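PDB 6JD6: ankyrin repeat domain-containing protein EMB506, chloroplastic from Arabidopsis thaliana, which takes part in the initial differentiation of the proplastid during embryo development and is required for correct development of cotyledon and leaf margins. Local coordinates for residues Thr147-His150 with Lys151-Gly155; Pro103-Lys106 with Met107-Thr110; Glu158-Ile161 with Ser162-Arg166. All coordinates share one frame; numbering follows the deposited sequence.

Interaction 1: Thr147-His150 with Lys151-Gly155; sequences TALH and KAIIG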
loop_
_atom_site.group_PDB
_atom_site.type_symbol
_atom_site.label_atom_id
_atom_site.label_comp_id
_atom_site.label_asym_id
_atom_site.label_seq_id
_atom_site.Cartn_x
_atom_site.Cartn_y
_atom_site.Cartn_z
ATOM N N THR A 147 -0.625 11.038 3.017
ATOM C CA THR A 147 0.776 11.358 3.230
ATOM C C THR A 147 1.601 10.089 3.087
ATOM O O THR A 147 1.056 9.001 2.889
ATOM C CB THR A 147 1.017 11.934 4.636
ATOM O OG1 THR A 147 0.796 10.910 5.612
ATOM C CG2 THR A 147 0.076 13.102 4.907
ATOM N N ALA A 148 2.916 10.233 3.194
ATOM C CA ALA A 148 3.815 9.090 3.168
ATOM C C ALA A 148 3.500 8.111 4.299
ATOM O O ALA A 148 3.672 6.902 4.142
ATOM C CB ALA A 148 5.256 9.553 3.256
ATOM N N LEU A 149 3.050 8.635 5.437
ATOM C CA LEU A 149 2.680 7.787 6.569
ATOM C C LEU A 149 1.505 6.870 6.216
ATOM O O LEU A 149 1.559 5.669 6.472
ATOM C CB LEU A 149 2.347 8.629 7.807
ATOM C CG LEU A 149 1.942 7.851 9.062
ATOM C CD1 LEU A 149 3.076 6.939 9.523
ATOM C CD2 LEU A 149 1.517 8.793 10.190
ATOM N N HIS A 150 0.449 7.443 5.642
ATOM C CA HIS A 150 -0.696 6.658 5.179
ATOM C C HIS A 150 -0.230 5.510 4.289
ATOM O O HIS A 150 -0.607 4.358 4.494
ATOM C CB HIS A 150 -1.661 7.520 4.364
ATOM C CG HIS A 150 -2.525 8.429 5.183
ATOM N ND1 HIS A 150 -2.396 9.800 5.154
ATOM C CD2 HIS A 150 -3.559 8.167 6.020
ATOM C CE1 HIS A 150 -3.301 10.344 5.950
ATOM N NE2 HIS A 150 -4.020 9.374 6.487
ATOM N N LYS A 151 0.596 5.839 3.300
ATOM C CA LYS A 151 1.053 4.854 2.324
ATOM C C LYS A 151 1.947 3.793 2.936
ATOM O O LYS A 151 1.830 2.609 2.607
ATOM C CB LYS A 151 1.779 5.531 1.166
ATOM C CG LYS A 151 0.927 5.652 -0.058
ATOM C CD LYS A 151 0.456 4.291 -0.532
ATOM C CE LYS A 151 -0.725 4.452 -1.461
ATOM N NZ LYS A 151 -0.389 5.393 -2.557
ATOM N N ALA A 152 2.841 4.223 3.818
ATOM C CA ALA A 152 3.743 3.305 4.500
ATOM C C ALA A 152 2.960 2.285 5.319
ATOM O O ALA A 152 3.375 1.133 5.464
ATOM C CB ALA A 152 4.702 4.078 5.394
ATOM N N ILE A 153 1.828 2.721 5.861
ATOM C CA ILE A 153 0.977 1.843 6.655
ATOM C C ILE A 153 0.194 0.898 5.748
ATOM O O ILE A 153 0.112 -0.296 6.013
ATOM C CB ILE A 153 0.032 2.657 7.557
ATOM C CG1 ILE A 153 0.849 3.381 8.632
ATOM C CG2 ILE A 153 -0.998 1.760 8.203
ATOM C CD1 ILE A 153 0.040 4.319 9.486
ATOM N N ILE A 154 -0.360 1.443 4.670
ATOM C CA ILE A 154 -1.047 0.649 3.657
ATOM C C ILE A 154 -0.132 -0.448 3.095
ATOM O O ILE A 154 -0.593 -1.533 2.728
ATOM C CB ILE A 154 -1.574 1.555 2.525
ATOM C CG1 ILE A 154 -2.700 2.452 3.050
ATOM C CG2 ILE A 154 -2.064 0.737 1.332
ATOM C CD1 ILE A 154 -3.138 3.521 2.067
ATOM N N GLY A 155 1.171 -0.171 3.056
ATOM C CA GLY A 155 2.150 -1.143 2.601
ATOM C C GLY A 155 2.708 -1.974 3.741
ATOM O O GLY A 155 3.515 -2.877 3.523
#
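A capping box opens helix 148-154 of the second ankyrin repeat, and its two members, T147 and H150, hand the chain on to K151-G155 through the first rungs of the helix. T147 sits at the N-cap, and its own carbonyl O takes K151 N at 3.2 Å, starting the i to i+4 ladder. OG1 of T147 reaches forward over the first turn and accepts two weak bonds, from L149 N and H150 N. The return half comes from the histidine. With CG beside its backbone N (chi1 -77°), the H150 ring swings back to the start of the helix, where ND1 receives T147 N at 3.0 Å. That N-H points almost straight at ND1 (174°) and meets the ring at its edge, in plane. At the far side of the ring NE2 bonds to L173 O, so both nitrogens are engaged and the ring is kept from turning; such a pairing is consistent with the proton residing on NE2.

Past the cap the rungs tighten: A152 N lies 2.8 Å from A148 O, and I154 N lies 2.9 Å from H150 O, in the carbonyl plane. I153 N reaches L149 O at 3.0 Å. L149 and I153 contribute to the apolar side of this turn, their CD1 atoms meeting at 4.0 Å as the two side chains slant across one another. L149 reaches on to L165, and A152 and I153 to I161, all against helix 158-166; K151 heads the other way, its NZ bonded to Q117. Thr-Ala-Leu-His is this repeat's form of the TPLH signature, in which threonine and histidine lock the start of the first helix of an ankyrin repeat.

Interaction 2: Pro103-Lys106 with Met107-Thr110; sequences PNLK and MIST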
loop_
_atom_site.group_PDB
_atom_site.type_symbol
_atom_site.label_atom_id
_atom_site.label_comp_id
_atom_site.label_asym_id
_atom_site.label_seq_id
_atom_site.Cartn_x
_atom_site.Cartn_y
_atom_site.Cartn_z
ATOM N N PRO A 103 17.273 16.989 -5.276
ATOM C CA PRO A 103 16.144 16.465 -6.052
ATOM C C PRO A 103 15.202 17.563 -6.545
ATOM O O PRO A 103 14.860 18.477 -5.795
ATOM C CB PRO A 103 15.430 15.523 -5.068
ATOM C CG PRO A 103 16.059 15.761 -3.736
ATOM C CD PRO A 103 17.424 16.299 -3.984
ATOM N N ASN A 104 14.811 17.472 -7.813
ATOM C CA ASN A 104 13.904 18.434 -8.425
ATOM C C ASN A 104 12.466 17.955 -8.269
ATOM O O ASN A 104 11.987 17.151 -9.072
ATOM C CB ASN A 104 14.253 18.600 -9.907
ATOM C CG ASN A 104 13.581 19.805 -10.542
ATOM O OD1 ASN A 104 12.392 20.056 -10.335
ATOM N ND2 ASN A 104 14.346 20.559 -11.328
ATOM N N LEU A 105 11.786 18.453 -7.236
ATOM C CA LEU A 105 10.456 17.963 -6.856
ATOM C C LEU A 105 9.440 17.895 -7.996
ATOM O O LEU A 105 8.765 16.881 -8.165
ATOM C CB LEU A 105 9.874 18.775 -5.691
ATOM C CG LEU A 105 10.313 18.419 -4.266
ATOM C CD1 LEU A 105 10.536 16.920 -4.126
ATOM C CD2 LEU A 105 11.562 19.176 -3.862
ATOM N N LYS A 106 9.330 18.962 -8.779
ATOM C CA LYS A 106 8.338 18.993 -9.849
ATOM C C LYS A 106 8.631 18.000 -10.975
ATOM O O LYS A 106 7.709 17.491 -11.606
ATOM C CB LYS A 106 8.167 20.408 -10.417
ATOM C CG LYS A 106 9.334 20.904 -11.247
ATOM C CD LYS A 106 8.862 21.821 -12.372
ATOM C CE LYS A 106 7.878 21.101 -13.291
ATOM N NZ LYS A 106 7.473 21.938 -14.457
ATOM N N MET A 107 9.907 17.716 -11.223
ATOM C CA MET A 107 10.276 16.823 -12.317
ATOM C C MET A 107 10.174 15.350 -11.935
ATOM O O MET A 107 10.044 14.489 -12.803
ATOM C CB MET A 107 11.692 17.130 -12.828
ATOM C CG MET A 107 11.856 18.499 -13.476
ATOM S SD MET A 107 10.757 18.785 -14.885
ATOM C CE MET A 107 11.093 17.346 -15.893
ATOM N N ILE A 108 10.232 15.061 -10.639
ATOM C CA ILE A 108 10.326 13.675 -10.181
ATOM C C ILE A 108 9.047 13.163 -9.510
ATOM O O ILE A 108 9.035 12.083 -8.918
ATOM C CB ILE A 108 11.526 13.490 -9.225
ATOM C CG1 ILE A 108 11.276 14.213 -7.902
ATOM C CG2 ILE A 108 12.810 13.999 -9.880
ATOM C CD1 ILE A 108 12.322 13.937 -6.847
ATOM N N SER A 109 7.972 13.934 -9.618
ATOM C CA SER A 109 6.702 13.562 -9.001
ATOM C C SER A 109 5.577 13.585 -10.022
ATOM O O SER A 109 5.567 14.419 -10.924
ATOM C CB SER A 109 6.352 14.528 -7.865
ATOM O OG SER A 109 7.457 14.744 -7.003
ATOM N N THR A 110 4.636 12.658 -9.885
ATOM C CA THR A 110 3.368 12.754 -10.599
ATOM C C THR A 110 2.212 12.406 -9.688
ATOM O O THR A 110 2.389 12.180 -8.488
ATOM C CB THR A 110 3.276 11.822 -11.822
ATOM O OG1 THR A 110 3.454 10.461 -11.412
ATOM C CG2 THR A 110 4.300 12.182 -12.833
#
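N104 and L105 offer their carbonyls to M107, I108 and S109 in a tight local turn near the protein surface, within the loop that joins helix 91-99 to helix 115-121. N104 O draws in two backbone donors, M107 N at 3.0 Å and I108 N at 3.1 Å, both bent and weak. L105 O, one residue on, also takes two donors: a long, weak bond from I108 N and a firmer one from S109 OG at 2.8 Å. The serine hydroxyl is the donor there, approaching with a tilt of 18° from the carbonyl plane. OG reaches it because it stands opposite the S109 carbonyl carbon, next to the backbone N (chi1 -47°), which turns it back over the turn.

Side chains fill in two sides of this turn. M107 lies alongside N104, its CG 3.5 Å from OD1 of the asparagine, so an aliphatic carbon rests against the amide; ND2 of N104 is bonded to N100 OD1, which steadies that amide. M107 also runs beside K106, with its SD 4.0 Å from the lysine CE. I108 faces a different way and lays its CD1 against CB of P103 at 3.9 Å, with CD1 of L105 a little further off at 4.4 Å.

P103 and L105 also touch L131 of helix 125-133, while I108 and S109 rest on P115. The other protein chain packs on M107 and I108, and a polar side chain of it bonds to I108 O. Two overlapping beta turns, closed by a serine hydroxyl returning to a carbonyl four residues back, make a compact linker between helices that doubles as a contact surface for the partner chain.

Interaction 3: Glu158-Ile161 with Ser162-Arg166; sequences EAVI and SHLLR. With SO4 (sulfate ion), chain I.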
loop_
_atom_site.group_PDB
_atom_site.type_symbol
_atom_site.label_atom_id
_atom_site.label_comp_id
_atom_site.label_asym_id
_atom_site.label_seq_id
_atom_site.Cartn_x
_atom_site.Cartn_y
_atom_site.Cartn_z
ATOM N N GLU A 158 6.703 -1.408 8.468
ATOM C CA GLU A 158 6.677 -0.986 9.867
ATOM C C GLU A 158 7.906 -0.215 10.361
ATOM O O GLU A 158 7.782 0.666 11.205
ATOM C CB GLU A 158 6.315 -2.165 10.782
ATOM C CG GLU A 158 4.900 -2.691 10.519
ATOM C CD GLU A 158 4.384 -3.616 11.607
ATOM O OE1 GLU A 158 3.319 -3.313 12.185
ATOM O OE2 GLU A 158 5.035 -4.648 11.880
ATOM N N ALA A 159 9.080 -0.521 9.822
ATOM C CA ALA A 159 10.291 0.215 10.191
ATOM C C ALA A 159 10.261 1.643 9.644
ATOM O O ALA A 159 10.762 2.573 10.278
ATOM C CB ALA A 159 11.533 -0.516 9.707
ATOM N N VAL A 160 9.680 1.806 8.460
ATOM C CA VAL A 160 9.504 3.123 7.858
ATOM C C VAL A 160 8.439 3.909 8.627
ATOM O O VAL A 160 8.604 5.101 8.896
ATOM C CB VAL A 160 9.104 3.003 6.371
ATOM C CG1 VAL A 160 8.701 4.353 5.805
ATOM C CG2 VAL A 160 10.252 2.402 5.565
ATOM N N ILE A 161 7.356 3.224 8.987
ATOM C CA ILE A 161 6.288 3.819 9.785
ATOM C C ILE A 161 6.819 4.442 11.074
ATOM O O ILE A 161 6.583 5.620 11.344
ATOM C CB ILE A 161 5.207 2.777 10.126
ATOM C CG1 ILE A 161 4.461 2.365 8.856
ATOM C CG2 ILE A 161 4.242 3.326 11.177
ATOM C CD1 ILE A 161 3.743 1.030 8.965
ATOM N N SER A 162 7.553 3.659 11.858
ATOM C CA SER A 162 8.069 4.142 13.132
ATOM C C SER A 162 9.085 5.271 12.945
ATOM O O SER A 162 9.173 6.174 13.776
ATOM C CB SER A 162 8.680 2.997 13.942
ATOM O OG SER A 162 9.828 2.476 13.303
ATOM N N HIS A 163 9.848 5.215 11.856
ATOM C CA HIS A 163 10.798 6.277 11.539
ATOM C C HIS A 163 10.077 7.598 11.293
ATOM O O HIS A 163 10.457 8.631 11.839
ATOM C CB HIS A 163 11.637 5.915 10.308
ATOM C CG HIS A 163 12.554 7.013 9.864
ATOM N ND1 HIS A 163 13.800 7.212 10.418
ATOM C CD2 HIS A 163 12.400 7.983 8.932
ATOM C CE1 HIS A 163 14.377 8.251 9.844
ATOM N NE2 HIS A 163 13.548 8.739 8.937
ATOM N N LEU A 164 9.038 7.554 10.463
ATOM C CA LEU A 164 8.233 8.732 10.146
ATOM C C LEU A 164 7.609 9.351 11.392
ATOM O O LEU A 164 7.619 10.570 11.557
ATOM C CB LEU A 164 7.133 8.374 9.143
ATOM C CG LEU A 164 7.572 8.138 7.696
ATOM C CD1 LEU A 164 6.418 7.594 6.865
ATOM C CD2 LEU A 164 8.102 9.429 7.097
ATOM N N LEU A 165 7.066 8.507 12.265
ATOM C CA LEU A 165 6.455 8.977 13.507
ATOM C C LEU A 165 7.477 9.647 14.412
ATOM O O LEU A 165 7.189 10.673 15.028
ATOM C CB LEU A 165 5.763 7.827 14.244
ATOM C CG LEU A 165 4.495 7.297 13.570
ATOM C CD1 LEU A 165 3.980 6.044 14.263
ATOM C CD2 LEU A 165 3.421 8.370 13.551
ATOM N N ARG A 166 8.673 9.072 14.493
ATOM C CA ARG A 166 9.732 9.664 15.305
ATOM C C ARG A 166 10.166 11.004 14.724
ATOM O O ARG A 166 10.565 11.904 15.459
ATOM C CB ARG A 166 10.930 8.721 15.438
ATOM C CG ARG A 166 10.704 7.566 16.405
ATOM C CD ARG A 166 11.998 6.812 16.691
ATOM N NE ARG A 166 12.591 6.256 15.477
ATOM C CZ ARG A 166 12.260 5.079 14.955
ATOM N NH1 ARG A 166 11.337 4.328 15.540
ATOM N NH2 ARG A 166 12.849 4.650 13.848
HETATM S S SO4 I . 15.850 6.901 13.218
HETATM O O1 SO4 I . 16.564 6.403 14.390
HETATM O O2 SO4 I . 14.691 7.680 13.647
HETATM O O3 SO4 I . 16.745 7.748 12.434
HETATM O O4 SO4 I . 15.404 5.775 12.402
HETATM O O HOH W 1 12.573 2.519 12.304
#
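A sulfate ion, probably from the crystallisation liquor, is clasped by H163 and R166, while a water ties R166 and S162 back to A159 across the preceding turn. H163 ND1 donates to sulfate O4 at 2.9 Å. R166 supplies two more N-H groups: NE to O2 at 3.1 Å and NH2 to O4, also at 3.1 Å, so O4 is shared by both residues. The H163 ring is carried toward the ion by CG lying opposite the backbone N (chi1 175°), and its NE2 is fixed by D129.

The guanidinium folds back along the helix, one face over S162 O, and NH1 makes a weak bond to S162 OG. At its edge, in plane, sits the water: it accepts from NH2 at 2.6 Å, donates to A159 O at 2.7 Å and bonds S162 OG.

Backbone bonds such as L164 N to V160 O (2.9 Å) carry the helix through both segments. V160 CG1 meets L164 CD1 and I161 CG2 meets L165 CD1, each at 4.1 Å, side by side; V160 and L164 lean on M128, L165 on L196. With a polar side and a buried apolar row, this is the amphipathic second helix of an ankyrin repeat.

In the fold
Interactions 1 and 3 are neighbours in the second ankyrin repeat, on helices 148-154 and 158-166, and they touch: I161 CD1 packs on A152 and I153, while L149 meets L164 and L165. Interaction 1 is buried near the middle of the chain and uses T147 and H150 to cap a helix start. Interaction 3 is only partly buried, mainly apolar on the packed side and holding water and an anion on the other. Interaction 2 lies on the surface, its centre 19 Å from that of interaction 1 and 23 Å from that of interaction 3; it touches neither, and its turns, held mostly by weak bonds, meet the other protein chain more widely than I154 of interaction 1 does.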